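Local atomic coordinates of single-stranded-DNA-specific exonuclease RecJ (Thermus thermophilus, PDB entry 2ZXR), a protein that degrades single-stranded DNA as an exonuclease in the 5' to 3' direction, requires divalent metal ions such as magnesium or manganese, and has no detectable activity on single-stranded RNA. Residues D45-A51 with W228-K234; L237-P241 with Y257-A261; V246-L250 with T290-A296; A269-N273 with L303-N307. All coordinates share one frame; numbering follows the deposited sequence.

Interaction 1: D45-A51 with W228-K234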
loop_
_atom_site.group_PDB
_atom_site.type_symbol
_atom_site.label_atom_id
_atom_site.label_comp_id
_atom_site.label_asym_id
_atom_site.label_seq_id
_atom_site.Cartn_x
_atom_site.Cartn_y
_atom_site.Cartn_z
ATOM N N ASP A 45 10.422 4.715 -15.893
ATOM C CA ASP A 45 9.976 3.753 -14.884
ATOM C C ASP A 45 8.699 4.304 -14.260
ATOM O O ASP A 45 7.914 3.574 -13.647
ATOM C CB ASP A 45 11.041 3.589 -13.795
ATOM C CG ASP A 45 12.421 3.279 -14.363
ATOM O OD1 ASP A 45 12.659 3.604 -15.549
ATOM O OD2 ASP A 45 13.272 2.732 -13.617
ATOM N N LEU A 46 8.516 5.610 -14.413
ATOM C CA LEU A 46 7.347 6.294 -13.894
ATOM C C LEU A 46 6.221 6.119 -14.891
ATOM O O LEU A 46 5.041 6.057 -14.532
ATOM C CB LEU A 46 7.647 7.775 -13.719
ATOM C CG LEU A 46 8.532 8.088 -12.519
ATOM C CD1 LEU A 46 8.731 9.597 -12.434
ATOM C CD2 LEU A 46 7.866 7.556 -11.245
ATOM N N ASP A 47 6.600 6.049 -16.159
ATOM C CA ASP A 47 5.631 5.860 -17.216
ATOM C C ASP A 47 6.014 4.700 -18.094
ATOM O O ASP A 47 6.432 4.871 -19.240
ATOM C CB ASP A 47 5.467 7.123 -18.049
ATOM C CG ASP A 47 4.221 7.887 -17.668
ATOM O OD1 ASP A 47 4.218 8.457 -16.556
ATOM O OD2 ASP A 47 3.244 7.892 -18.464
ATOM N N PRO A 48 5.872 3.485 -17.555
ATOM C CA PRO A 48 6.220 2.310 -18.346
ATOM C C PRO A 48 5.372 2.283 -19.620
ATOM O O PRO A 48 4.285 2.893 -19.694
ATOM C CB PRO A 48 5.918 1.154 -17.392
ATOM C CG PRO A 48 4.801 1.685 -16.541
ATOM C CD PRO A 48 5.227 3.110 -16.283
ATOM N N PRO A 49 5.880 1.613 -20.660
ATOM C CA PRO A 49 5.120 1.537 -21.914
ATOM C C PRO A 49 4.010 0.503 -21.742
ATOM O O PRO A 49 4.210 -0.528 -21.091
ATOM C CB PRO A 49 6.168 1.052 -22.911
ATOM C CG PRO A 49 6.973 0.071 -22.060
ATOM C CD PRO A 49 7.167 0.893 -20.772
ATOM N N LEU A 50 2.833 0.789 -22.285
ATOM C CA LEU A 50 1.754 -0.190 -22.225
ATOM C C LEU A 50 2.010 -1.023 -23.473
ATOM O O LEU A 50 1.893 -0.520 -24.593
ATOM C CB LEU A 50 0.391 0.479 -22.335
ATOM C CG LEU A 50 -0.778 -0.513 -22.323
ATOM C CD1 LEU A 50 -0.720 -1.368 -21.051
ATOM C CD2 LEU A 50 -2.089 0.263 -22.409
ATOM N N ALA A 51 2.380 -2.280 -23.293
ATOM C CA ALA A 51 2.672 -3.125 -24.430
ATOM C C ALA A 51 1.950 -4.462 -24.359
ATOM O O ALA A 51 1.377 -4.823 -23.328
ATOM C CB ALA A 51 4.191 -3.353 -24.513
ATOM N N TRP A 228 3.606 -3.292 -16.098
ATOM C CA TRP A 228 2.457 -3.326 -16.994
ATOM C C TRP A 228 1.155 -2.913 -16.285
ATOM O O TRP A 228 0.359 -2.136 -16.826
ATOM C CB TRP A 228 2.287 -4.728 -17.576
ATOM C CG TRP A 228 1.366 -4.736 -18.747
ATOM C CD1 TRP A 228 1.686 -4.444 -20.042
ATOM C CD2 TRP A 228 -0.037 -5.017 -18.727
ATOM N NE1 TRP A 228 0.567 -4.527 -20.835
ATOM C CE2 TRP A 228 -0.507 -4.879 -20.054
ATOM C CE3 TRP A 228 -0.945 -5.375 -17.714
ATOM C CZ2 TRP A 228 -1.848 -5.082 -20.400
ATOM C CZ3 TRP A 228 -2.273 -5.578 -18.051
ATOM C CH2 TRP A 228 -2.718 -5.432 -19.391
ATOM N N ASN A 229 0.924 -3.428 -15.087
ATOM C CA ASN A 229 -0.301 -3.034 -14.387
ATOM C C ASN A 229 -0.313 -1.514 -14.142
ATOM O O ASN A 229 -1.344 -0.900 -14.282
ATOM C CB ASN A 229 -0.478 -3.792 -13.057
ATOM C CG ASN A 229 -1.024 -5.202 -13.238
ATOM O OD1 ASN A 229 -1.647 -5.537 -14.262
ATOM N ND2 ASN A 229 -0.828 -6.030 -12.227
ATOM N N ARG A 230 0.820 -0.899 -13.789
ATOM C CA ARG A 230 0.844 0.565 -13.591
ATOM C C ARG A 230 0.505 1.286 -14.887
ATOM O O ARG A 230 -0.237 2.264 -14.892
ATOM C CB ARG A 230 2.225 1.083 -13.129
ATOM C CG ARG A 230 2.407 2.641 -13.387
ATOM C CD ARG A 230 3.806 3.266 -12.974
ATOM N NE ARG A 230 3.630 3.633 -11.590
ATOM C CZ ARG A 230 3.597 4.851 -11.074
ATOM N NH1 ARG A 230 3.780 5.966 -11.781
ATOM N NH2 ARG A 230 3.225 4.937 -9.817
ATOM N N ALA A 231 1.074 0.823 -15.993
ATOM C CA ALA A 231 0.832 1.467 -17.271
ATOM C C ALA A 231 -0.628 1.323 -17.694
ATOM O O ALA A 231 -1.220 2.261 -18.233
ATOM C CB ALA A 231 1.741 0.861 -18.340
ATOM N N LEU A 232 -1.202 0.146 -17.441
ATOM C CA LEU A 232 -2.582 -0.114 -17.829
ATOM C C LEU A 232 -3.522 0.784 -17.054
ATOM O O LEU A 232 -4.428 1.417 -17.640
ATOM C CB LEU A 232 -2.947 -1.586 -17.596
ATOM C CG LEU A 232 -4.428 -1.902 -17.906
ATOM C CD1 LEU A 232 -4.661 -1.886 -19.431
ATOM C CD2 LEU A 232 -4.788 -3.227 -17.348
ATOM N N VAL A 233 -3.300 0.864 -15.745
ATOM C CA VAL A 233 -4.141 1.692 -14.892
ATOM C C VAL A 233 -4.019 3.188 -15.259
ATOM O O VAL A 233 -5.014 3.889 -15.335
ATOM C CB VAL A 233 -3.815 1.405 -13.386
ATOM C CG1 VAL A 233 -4.424 2.467 -12.471
ATOM C CG2 VAL A 233 -4.383 -0.008 -13.024
ATOM N N LYS A 234 -2.813 3.670 -15.522
ATOM C CA LYS A 234 -2.680 5.075 -15.888
ATOM C C LYS A 234 -3.523 5.345 -17.147
ATOM O O LYS A 234 -4.282 6.305 -17.197
ATOM C CB LYS A 234 -1.212 5.438 -16.133
ATOM C CG LYS A 234 -0.339 5.424 -14.848
ATOM C CD LYS A 234 1.186 5.515 -15.192
ATOM C CE LYS A 234 1.690 6.945 -15.232
ATOM N NZ LYS A 234 2.206 7.351 -13.860
#

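Interaction 2: L237-P241 with Y257-A261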
loop_
_atom_site.group_PDB
_atom_site.type_symbol
_atom_site.label_atom_id
_atom_site.label_comp_id
_atom_site.label_asym_id
_atom_site.label_seq_id
_atom_site.Cartn_x
_atom_site.Cartn_y
_atom_site.Cartn_z
ATOM N N LEU A 237 -7.484 4.883 -16.215
ATOM C CA LEU A 237 -8.042 5.907 -15.339
ATOM C C LEU A 237 -8.250 7.182 -16.124
ATOM O O LEU A 237 -9.216 7.903 -15.894
ATOM C CB LEU A 237 -7.116 6.190 -14.153
ATOM C CG LEU A 237 -6.903 5.119 -13.079
ATOM C CD1 LEU A 237 -5.899 5.619 -12.022
ATOM C CD2 LEU A 237 -8.214 4.806 -12.437
ATOM N N ALA A 238 -7.329 7.462 -17.046
ATOM C CA ALA A 238 -7.430 8.659 -17.885
ATOM C C ALA A 238 -8.630 8.561 -18.847
ATOM O O ALA A 238 -9.226 9.577 -19.189
ATOM C CB ALA A 238 -6.121 8.854 -18.702
ATOM N N ARG A 239 -9.000 7.342 -19.261
ATOM C CA ARG A 239 -10.116 7.198 -20.221
ATOM C C ARG A 239 -11.531 7.161 -19.625
ATOM O O ARG A 239 -12.515 7.421 -20.318
ATOM C CB ARG A 239 -9.847 5.976 -21.145
ATOM C CG ARG A 239 -8.490 6.163 -21.909
ATOM C CD ARG A 239 -7.976 5.021 -22.835
ATOM N NE ARG A 239 -8.712 5.054 -24.077
ATOM C CZ ARG A 239 -8.266 5.498 -25.247
ATOM N NH1 ARG A 239 -7.036 5.952 -25.413
ATOM N NH2 ARG A 239 -9.108 5.542 -26.244
ATOM N N ILE A 240 -11.644 6.894 -18.331
ATOM C CA ILE A 240 -12.957 6.804 -17.728
ATOM C C ILE A 240 -13.877 8.017 -17.899
ATOM O O ILE A 240 -15.041 7.863 -18.242
ATOM C CB ILE A 240 -12.846 6.445 -16.217
ATOM C CG1 ILE A 240 -12.460 4.966 -16.068
ATOM C CG2 ILE A 240 -14.175 6.748 -15.489
ATOM C CD1 ILE A 240 -12.013 4.596 -14.674
ATOM N N PRO A 241 -13.366 9.237 -17.684
ATOM C CA PRO A 241 -14.264 10.393 -17.837
ATOM C C PRO A 241 -14.981 10.530 -19.179
ATOM O O PRO A 241 -16.067 11.094 -19.245
ATOM C CB PRO A 241 -13.357 11.591 -17.506
ATOM C CG PRO A 241 -12.338 10.986 -16.534
ATOM C CD PRO A 241 -12.032 9.657 -17.215
ATOM N N TYR A 257 -16.046 10.644 -9.303
ATOM C CA TYR A 257 -14.726 10.314 -9.817
ATOM C C TYR A 257 -13.914 11.536 -10.221
ATOM O O TYR A 257 -14.436 12.447 -10.856
ATOM C CB TYR A 257 -14.893 9.423 -11.045
ATOM C CG TYR A 257 -13.596 8.934 -11.645
ATOM C CD1 TYR A 257 -13.203 9.328 -12.925
ATOM C CD2 TYR A 257 -12.786 8.045 -10.959
ATOM C CE1 TYR A 257 -12.048 8.843 -13.508
ATOM C CE2 TYR A 257 -11.599 7.542 -11.546
ATOM C CZ TYR A 257 -11.243 7.951 -12.823
ATOM O OH TYR A 257 -10.072 7.489 -13.401
ATOM N N THR A 258 -12.637 11.553 -9.850
ATOM C CA THR A 258 -11.752 12.644 -10.256
ATOM C C THR A 258 -10.425 12.099 -10.813
ATOM O O THR A 258 -9.403 12.790 -10.760
ATOM C CB THR A 258 -11.434 13.580 -9.090
ATOM O OG1 THR A 258 -10.637 12.879 -8.137
ATOM C CG2 THR A 258 -12.737 14.080 -8.424
ATOM N N GLY A 259 -10.431 10.851 -11.303
ATOM C CA GLY A 259 -9.228 10.266 -11.893
ATOM C C GLY A 259 -8.281 9.477 -10.992
ATOM O O GLY A 259 -7.140 9.127 -11.392
ATOM N N LYS A 260 -8.736 9.210 -9.774
ATOM C CA LYS A 260 -7.942 8.486 -8.795
ATOM C C LYS A 260 -8.215 6.974 -8.717
ATOM O O LYS A 260 -9.349 6.526 -8.811
ATOM C CB LYS A 260 -8.159 9.092 -7.403
ATOM C CG LYS A 260 -7.887 10.579 -7.326
ATOM C CD LYS A 260 -6.517 10.954 -7.925
ATOM C CE LYS A 260 -6.110 12.377 -7.475
ATOM N NZ LYS A 260 -4.914 12.916 -8.191
ATOM N N ALA A 261 -7.158 6.200 -8.545
ATOM C CA ALA A 261 -7.293 4.764 -8.432
ATOM C C ALA A 261 -8.076 4.443 -7.161
ATOM O O ALA A 261 -8.850 3.480 -7.133
ATOM C CB ALA A 261 -5.921 4.121 -8.380
#

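Interaction 3: V246-L250 with T290-A296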
loop_
_atom_site.group_PDB
_atom_site.type_symbol
_atom_site.label_atom_id
_atom_site.label_comp_id
_atom_site.label_asym_id
_atom_site.label_seq_id
_atom_site.Cartn_x
_atom_site.Cartn_y
_atom_site.Cartn_z
ATOM N N VAL A 246 -20.810 4.008 -21.863
ATOM C CA VAL A 246 -21.631 4.941 -21.095
ATOM C C VAL A 246 -21.958 4.524 -19.670
ATOM O O VAL A 246 -22.040 5.367 -18.795
ATOM C CB VAL A 246 -22.957 5.316 -21.868
ATOM C CG1 VAL A 246 -23.976 4.148 -21.860
ATOM C CG2 VAL A 246 -23.565 6.562 -21.232
ATOM N N GLY A 247 -22.114 3.226 -19.426
ATOM C CA GLY A 247 -22.405 2.744 -18.082
ATOM C C GLY A 247 -21.260 2.976 -17.096
ATOM O O GLY A 247 -21.484 3.304 -15.921
ATOM N N LEU A 248 -20.029 2.812 -17.573
ATOM C CA LEU A 248 -18.875 3.016 -16.717
ATOM C C LEU A 248 -18.719 4.518 -16.455
ATOM O O LEU A 248 -18.475 4.952 -15.333
ATOM C CB LEU A 248 -17.618 2.468 -17.390
ATOM C CG LEU A 248 -16.339 2.694 -16.574
ATOM C CD1 LEU A 248 -16.483 2.036 -15.187
ATOM C CD2 LEU A 248 -15.136 2.106 -17.333
ATOM N N ARG A 249 -18.855 5.322 -17.498
ATOM C CA ARG A 249 -18.729 6.757 -17.302
ATOM C C ARG A 249 -19.769 7.239 -16.267
ATOM O O ARG A 249 -19.450 7.968 -15.344
ATOM C CB ARG A 249 -18.924 7.490 -18.639
ATOM C CG ARG A 249 -19.008 8.980 -18.477
ATOM C CD ARG A 249 -19.124 9.691 -19.805
ATOM N NE ARG A 249 -19.540 11.075 -19.590
ATOM C CZ ARG A 249 -19.719 11.965 -20.558
ATOM N NH1 ARG A 249 -19.514 11.619 -21.830
ATOM N NH2 ARG A 249 -20.109 13.198 -20.250
ATOM N N LEU A 250 -21.010 6.800 -16.414
ATOM C CA LEU A 250 -22.079 7.186 -15.496
ATOM C C LEU A 250 -21.842 6.642 -14.071
ATOM O O LEU A 250 -22.124 7.323 -13.088
ATOM C CB LEU A 250 -23.430 6.694 -16.059
ATOM C CG LEU A 250 -24.585 7.671 -16.396
ATOM C CD1 LEU A 250 -24.085 8.958 -17.065
ATOM C CD2 LEU A 250 -25.618 6.939 -17.303
ATOM N N THR A 290 -24.261 -2.007 -22.053
ATOM C CA THR A 290 -25.211 -1.158 -22.744
ATOM C C THR A 290 -24.654 0.168 -23.266
ATOM O O THR A 290 -23.717 0.716 -22.719
ATOM C CB THR A 290 -26.469 -0.883 -21.864
ATOM O OG1 THR A 290 -27.455 -0.192 -22.650
ATOM C CG2 THR A 290 -26.111 -0.007 -20.636
ATOM N N ASP A 291 -25.251 0.673 -24.344
ATOM C CA ASP A 291 -24.847 1.945 -24.946
ATOM C C ASP A 291 -26.028 2.905 -24.788
ATOM O O ASP A 291 -25.990 4.044 -25.247
ATOM C CB ASP A 291 -24.543 1.758 -26.438
ATOM C CG ASP A 291 -23.284 0.926 -26.689
ATOM O OD1 ASP A 291 -23.236 0.264 -27.740
ATOM O OD2 ASP A 291 -22.334 0.941 -25.866
ATOM N N ASP A 292 -27.079 2.430 -24.129
ATOM C CA ASP A 292 -28.286 3.233 -23.907
ATOM C C ASP A 292 -28.080 3.943 -22.570
ATOM O O ASP A 292 -28.087 3.317 -21.520
ATOM C CB ASP A 292 -29.497 2.283 -23.862
ATOM C CG ASP A 292 -30.808 2.978 -23.535
ATOM O OD1 ASP A 292 -30.831 4.092 -22.965
ATOM O OD2 ASP A 292 -31.846 2.362 -23.843
ATOM N N ALA A 293 -27.900 5.251 -22.611
ATOM C CA ALA A 293 -27.634 6.009 -21.391
ATOM C C ALA A 293 -28.735 5.943 -20.334
ATOM O O ALA A 293 -28.441 5.937 -19.136
ATOM C CB ALA A 293 -27.343 7.460 -21.746
ATOM N N ALA A 294 -29.992 5.910 -20.783
ATOM C CA ALA A 294 -31.134 5.853 -19.885
ATOM C C ALA A 294 -31.165 4.515 -19.165
ATOM O O ALA A 294 -31.440 4.456 -17.987
ATOM C CB ALA A 294 -32.432 6.046 -20.673
ATOM N N GLU A 295 -30.904 3.439 -19.889
ATOM C CA GLU A 295 -30.883 2.128 -19.279
ATOM C C GLU A 295 -29.689 2.076 -18.307
ATOM O O GLU A 295 -29.796 1.575 -17.193
ATOM C CB GLU A 295 -30.751 1.050 -20.355
ATOM C CG GLU A 295 -30.544 -0.351 -19.787
ATOM C CD GLU A 295 -30.239 -1.409 -20.850
ATOM O OE1 GLU A 295 -29.804 -1.048 -21.970
ATOM O OE2 GLU A 295 -30.417 -2.610 -20.559
ATOM N N ALA A 296 -28.550 2.605 -18.734
ATOM C CA ALA A 296 -27.375 2.607 -17.872
ATOM C C ALA A 296 -27.705 3.409 -16.593
ATOM O O ALA A 296 -27.443 2.940 -15.477
ATOM C CB ALA A 296 -26.189 3.225 -18.606
HETATM O O HOH W 1 -21.662 3.107 -24.574
HETATM O O HOH W 2 -21.891 0.708 -20.856
#

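Interaction 4: A269-N273 with L303-N307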
loop_
_atom_site.group_PDB
_atom_site.type_symbol
_atom_site.label_atom_id
_atom_site.label_comp_id
_atom_site.label_asym_id
_atom_site.label_seq_id
_atom_site.Cartn_x
_atom_site.Cartn_y
_atom_site.Cartn_z
ATOM N N ALA A 269 -15.627 -0.142 -7.792
ATOM C CA ALA A 269 -15.613 -1.585 -7.700
ATOM C C ALA A 269 -16.581 -2.147 -6.661
ATOM O O ALA A 269 -17.213 -3.166 -6.905
ATOM C CB ALA A 269 -14.197 -2.080 -7.429
ATOM N N PRO A 270 -16.680 -1.521 -5.475
ATOM C CA PRO A 270 -17.618 -2.066 -4.486
ATOM C C PRO A 270 -19.058 -2.113 -4.989
ATOM O O PRO A 270 -19.803 -3.031 -4.627
ATOM C CB PRO A 270 -17.448 -1.135 -3.285
ATOM C CG PRO A 270 -15.986 -0.778 -3.384
ATOM C CD PRO A 270 -15.828 -0.483 -4.870
ATOM N N ARG A 271 -19.468 -1.138 -5.802
ATOM C CA ARG A 271 -20.849 -1.143 -6.323
ATOM C C ARG A 271 -21.055 -2.345 -7.254
ATOM O O ARG A 271 -22.085 -3.024 -7.218
ATOM C CB ARG A 271 -21.153 0.112 -7.122
ATOM C CG ARG A 271 -21.941 1.159 -6.401
ATOM C CD ARG A 271 -21.064 2.007 -5.538
ATOM N NE ARG A 271 -21.780 3.177 -5.038
ATOM C CZ ARG A 271 -21.254 4.048 -4.187
ATOM N NH1 ARG A 271 -20.018 3.884 -3.764
ATOM N NH2 ARG A 271 -21.975 5.049 -3.725
ATOM N N ILE A 272 -20.058 -2.587 -8.092
ATOM C CA ILE A 272 -20.100 -3.692 -9.015
ATOM C C ILE A 272 -20.047 -5.009 -8.233
ATOM O O ILE A 272 -20.809 -5.943 -8.523
ATOM C CB ILE A 272 -18.877 -3.631 -9.988
ATOM C CG1 ILE A 272 -19.002 -2.409 -10.901
ATOM C CG2 ILE A 272 -18.788 -4.920 -10.792
ATOM C CD1 ILE A 272 -17.808 -2.180 -11.810
ATOM N N ASN A 273 -19.160 -5.087 -7.231
ATOM C CA ASN A 273 -19.037 -6.331 -6.473
ATOM C C ASN A 273 -20.279 -6.665 -5.675
ATOM O O ASN A 273 -20.600 -7.834 -5.510
ATOM C CB ASN A 273 -17.824 -6.313 -5.515
ATOM C CG ASN A 273 -16.492 -6.385 -6.251
ATOM O OD1 ASN A 273 -16.395 -6.969 -7.333
ATOM N ND2 ASN A 273 -15.462 -5.812 -5.662
ATOM N N LEU A 303 -27.361 -0.539 -8.929
ATOM C CA LEU A 303 -26.126 -0.905 -8.226
ATOM C C LEU A 303 -26.043 -0.115 -6.911
ATOM O O LEU A 303 -25.564 -0.643 -5.910
ATOM C CB LEU A 303 -24.863 -0.621 -9.051
ATOM C CG LEU A 303 -24.530 -1.330 -10.370
ATOM C CD1 LEU A 303 -23.015 -1.373 -10.524
ATOM C CD2 LEU A 303 -25.105 -2.749 -10.409
ATOM N N HIS A 304 -26.495 1.139 -6.907
ATOM C CA HIS A 304 -26.455 1.918 -5.659
ATOM C C HIS A 304 -27.307 1.253 -4.583
ATOM O O HIS A 304 -26.921 1.215 -3.410
ATOM C CB HIS A 304 -26.955 3.340 -5.879
ATOM C CG HIS A 304 -25.987 4.202 -6.626
ATOM N ND1 HIS A 304 -26.355 5.378 -7.252
ATOM C CD2 HIS A 304 -24.652 4.079 -6.810
ATOM C CE1 HIS A 304 -25.280 5.945 -7.776
ATOM N NE2 HIS A 304 -24.234 5.175 -7.519
ATOM N N ARG A 305 -28.452 0.706 -4.994
ATOM C CA ARG A 305 -29.339 0.045 -4.067
ATOM C C ARG A 305 -28.736 -1.256 -3.554
ATOM O O ARG A 305 -28.819 -1.565 -2.370
ATOM C CB ARG A 305 -30.684 -0.248 -4.723
ATOM C CG ARG A 305 -31.742 -0.584 -3.686
ATOM C CD ARG A 305 -32.829 -1.478 -4.245
ATOM N NE ARG A 305 -32.293 -2.778 -4.626
ATOM C CZ ARG A 305 -32.490 -3.330 -5.812
ATOM N NH1 ARG A 305 -33.216 -2.678 -6.709
ATOM N NH2 ARG A 305 -31.964 -4.518 -6.099
ATOM N N LEU A 306 -28.128 -2.028 -4.446
ATOM C CA LEU A 306 -27.524 -3.284 -4.024
ATOM C C LEU A 306 -26.364 -3.028 -3.043
ATOM O O LEU A 306 -26.202 -3.750 -2.051
ATOM C CB LEU A 306 -27.026 -4.070 -5.244
ATOM C CG LEU A 306 -28.149 -4.698 -6.075
ATOM C CD1 LEU A 306 -27.664 -4.914 -7.497
ATOM C CD2 LEU A 306 -28.623 -6.033 -5.415
ATOM N N ASN A 307 -25.560 -2.010 -3.332
ATOM C CA ASN A 307 -24.435 -1.671 -2.461
ATOM C C ASN A 307 -24.922 -1.205 -1.075
ATOM O O ASN A 307 -24.288 -1.497 -0.064
ATOM C CB ASN A 307 -23.586 -0.577 -3.106
ATOM C CG ASN A 307 -22.282 -0.346 -2.367
ATOM O OD1 ASN A 307 -21.435 -1.241 -2.273
ATOM N ND2 ASN A 307 -22.114 0.856 -1.843
#

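Interaction 1: D45-A51 with W228-K234
The carbonyl oxygen of Leu-46 is held by two cationic side chains at once. Arg-230 NH1 donates to Leu-46 O over 3.0 Å, arriving in the carbonyl plane on a lone pair, and the oxygen lies close to the guanidinium plane. Lys-234 NZ reaches Leu-46 O at 3.2 Å, tilted 27° from the carbonyl plane. The arginine gets there by a bend at chi3 (-88°), which turns the guanidinium away from the line of its extended first half. The lysine ammonium also forms a salt bridge with the carboxylate of Asp-47, NZ to OD1 3.5 Å. Arg-230 NH1 and Lys-234 NZ, both donors, are neighbours here; their charges are probably offset by Asp-47 and by the carbonyls of Leu-449 and, more weakly, Glu-451, which receive the arginine and the lysine respectively.

Further along the loop the contact turns apolar. The ring of Pro-48 crosses the Arg-230 chain at about a right angle, and its CG rests on Ala-231 CB at 3.6 Å. Leu-50 CD1 sits above the plane of the Trp-228 indole near its rim, 3.4 Å from NE1, and touches Leu-232 CB with the same methyl. The indole N-H is used too: Trp-228 NE1 donates to Ala-51 O at 2.6 Å, a short bond bent at the hydrogen (141°).

The result is an irregular, proline-containing loop strapped by bonds at both ends and packing between along helix 227-239 of the DHH-family exonuclease core, where Leu-232 lies about 8 Å, side chain to side chain, from the metal ligand Asp-84.

Interaction 2: L237-P241 with Y257-A261
A chi1 of -177° swings the Tyr-257 ring out beside its own carbonyl carbon and across to helix 227-239, while Leu-237, whose CG stands beside the backbone N and anti to the carbonyl carbon (chi1 -68°), spreads its two methyls over the facing loop. Tyr-257 OH donates to Leu-237 O at 2.7 Å. It meets this carbonyl well off its axis, at a C=O...O angle of 110° and tilted from the carbonyl plane, and so lies close over the leucine itself: Leu-237 CB is 3.3 Å from Tyr-257 OH.

Ile-240 and Pro-241 crowd the CE1 side of the ring. Ile-240 CG2 comes within 3.6 Å of Tyr-257 CE1, its CD1 methyl lies near CZ and OH, and Pro-241 CG meets CE1 at the ring edge, 3.7 Å away. Both side chains cross the tyrosine at about a right angle. One face of the phenol is occupied by its own loop, with Gly-259 N 3.2 Å above the ring centre. Gly-259 has a positive phi, a backbone conformation that glycine adopts easily. Beyond the glycine, Leu-237 CD1 packs on Ala-261 CB at 3.9 Å.

Lys-260 is the N-cap of helix 261-277, so the contact joins the C-terminal part of helix 227-239 to the start of helix 261-277; helix 246-254, which comes between them in the chain, packs alongside, its Ala-252 touching Ile-240 and Tyr-257. Leu-237, Ile-240 and Ala-261 also pack on helix 211-220, with Pro-452 from a loop closing against Leu-237 and Ala-261.

Interaction 3: V246-L250 with T290-A296
An ST turn leading into a capped helix start forms one side of this contact, and the first turn of helix 246-254 forms the other. Thr-290 OG1 accepts from Asp-292 N and donates to Glu-295 OE1 at 2.6 Å; Asp-292, the N-cap of helix 293-321, receives Glu-295 N at its OD1 and, weakly, Ala-294 N. The turn is thereby fixed in front of Val-246.

Val-246 straddles it with both branches. Val-246 CG1, between the backbone N and the carbonyl carbon (chi1 74°), lies 3.5 Å from Thr-290 O and also meets Ala-296 CB, whereas its CG2 rests on Ala-293 CB at 3.9 Å. At Gly-247, which has no side chain, the backbones come close: its CA is 3.9 Å from Ala-296 CB. One turn on, Leu-250 CD2 touches that same methyl and lies 3.5 Å from Ala-293 O.

Two waters complete the join at the N-terminal end of helix 246-254. One accepts from Val-246 N and donates to Asp-291 OD2, which also forms a salt bridge with Arg-94; the other accepts from Gly-247 N at 2.9 Å and donates to Thr-290 O at 2.6 Å.

Interaction 4: A269-N273 with L303-N307
Helices 261-277 and 293-321 pass nearly at right angles here, the axes of their short segments 8.4 Å apart and 83° from one another, with the CA atoms of Arg-271 and Asn-307 at the nearest point of the backbones. Arg-271 contributes the largest share of the packing. Its chain bends at chi2 (82°) and then runs out straight, threading between His-304 and Asn-307. Asn-307 ND2 sits over one face of the guanidinium, displaced toward the rim and 4.0 Å from Arg-271 NE, the amide and guanidinium planes being only 17° apart. His-304 instead presents its CD2 at the guanidinium edge, 3.5 Å from Arg-271 NE, with the two planes steeply inclined. These are contacts of packing rather than hydrogen bonds; Arg-271 NH1 is bonded to Arg-267 O in its own helix.

Both belong to the run of helices, from 187-201 to the long helix 293-321, that follows the five-stranded parallel sheet in the chain. On the buried side of the crossing, Leu-303 CD1 lies against the backbone of Arg-271, 3.8 Å from its O, and alongside Ile-272 CG1 at 4.2 Å; the two side chains point the same way and share Leu-251 of helix 246-254 as a neighbour. Ile-272 reaches on to Ala-83 and Leu-86 of helix 83-98, its side chain about 7 Å from that of the manganese ligand Asp-82.

Asn-307 OD1 also comes within 3.4 Å of Pro-270 O, an approach of two acceptors; the amide oxygen takes its hydrogen bond from Arg-310 NH2.

All four contacts are partly buried but differ in what joins them. Interactions 1 and 2 use successive parts of helix 227-239: the first relies on charged groups and an indole N-H gripping loop carbonyls, the second on one phenol bond amid apolar packing. Interactions 3 and 4 share helix 293-321, its capped start in the former and a crossing further along in the latter; water bridges supply the polar links in interaction 3, whereas interaction 4 packs an arginine against an asparagine and a histidine, beside leucine and isoleucine. Interactions 2 and 3 touch through Ile-240, Pro-241, Leu-248 and Arg-249. Interactions 1 and 4 approach the metal site; 2 and 3 lie away from it.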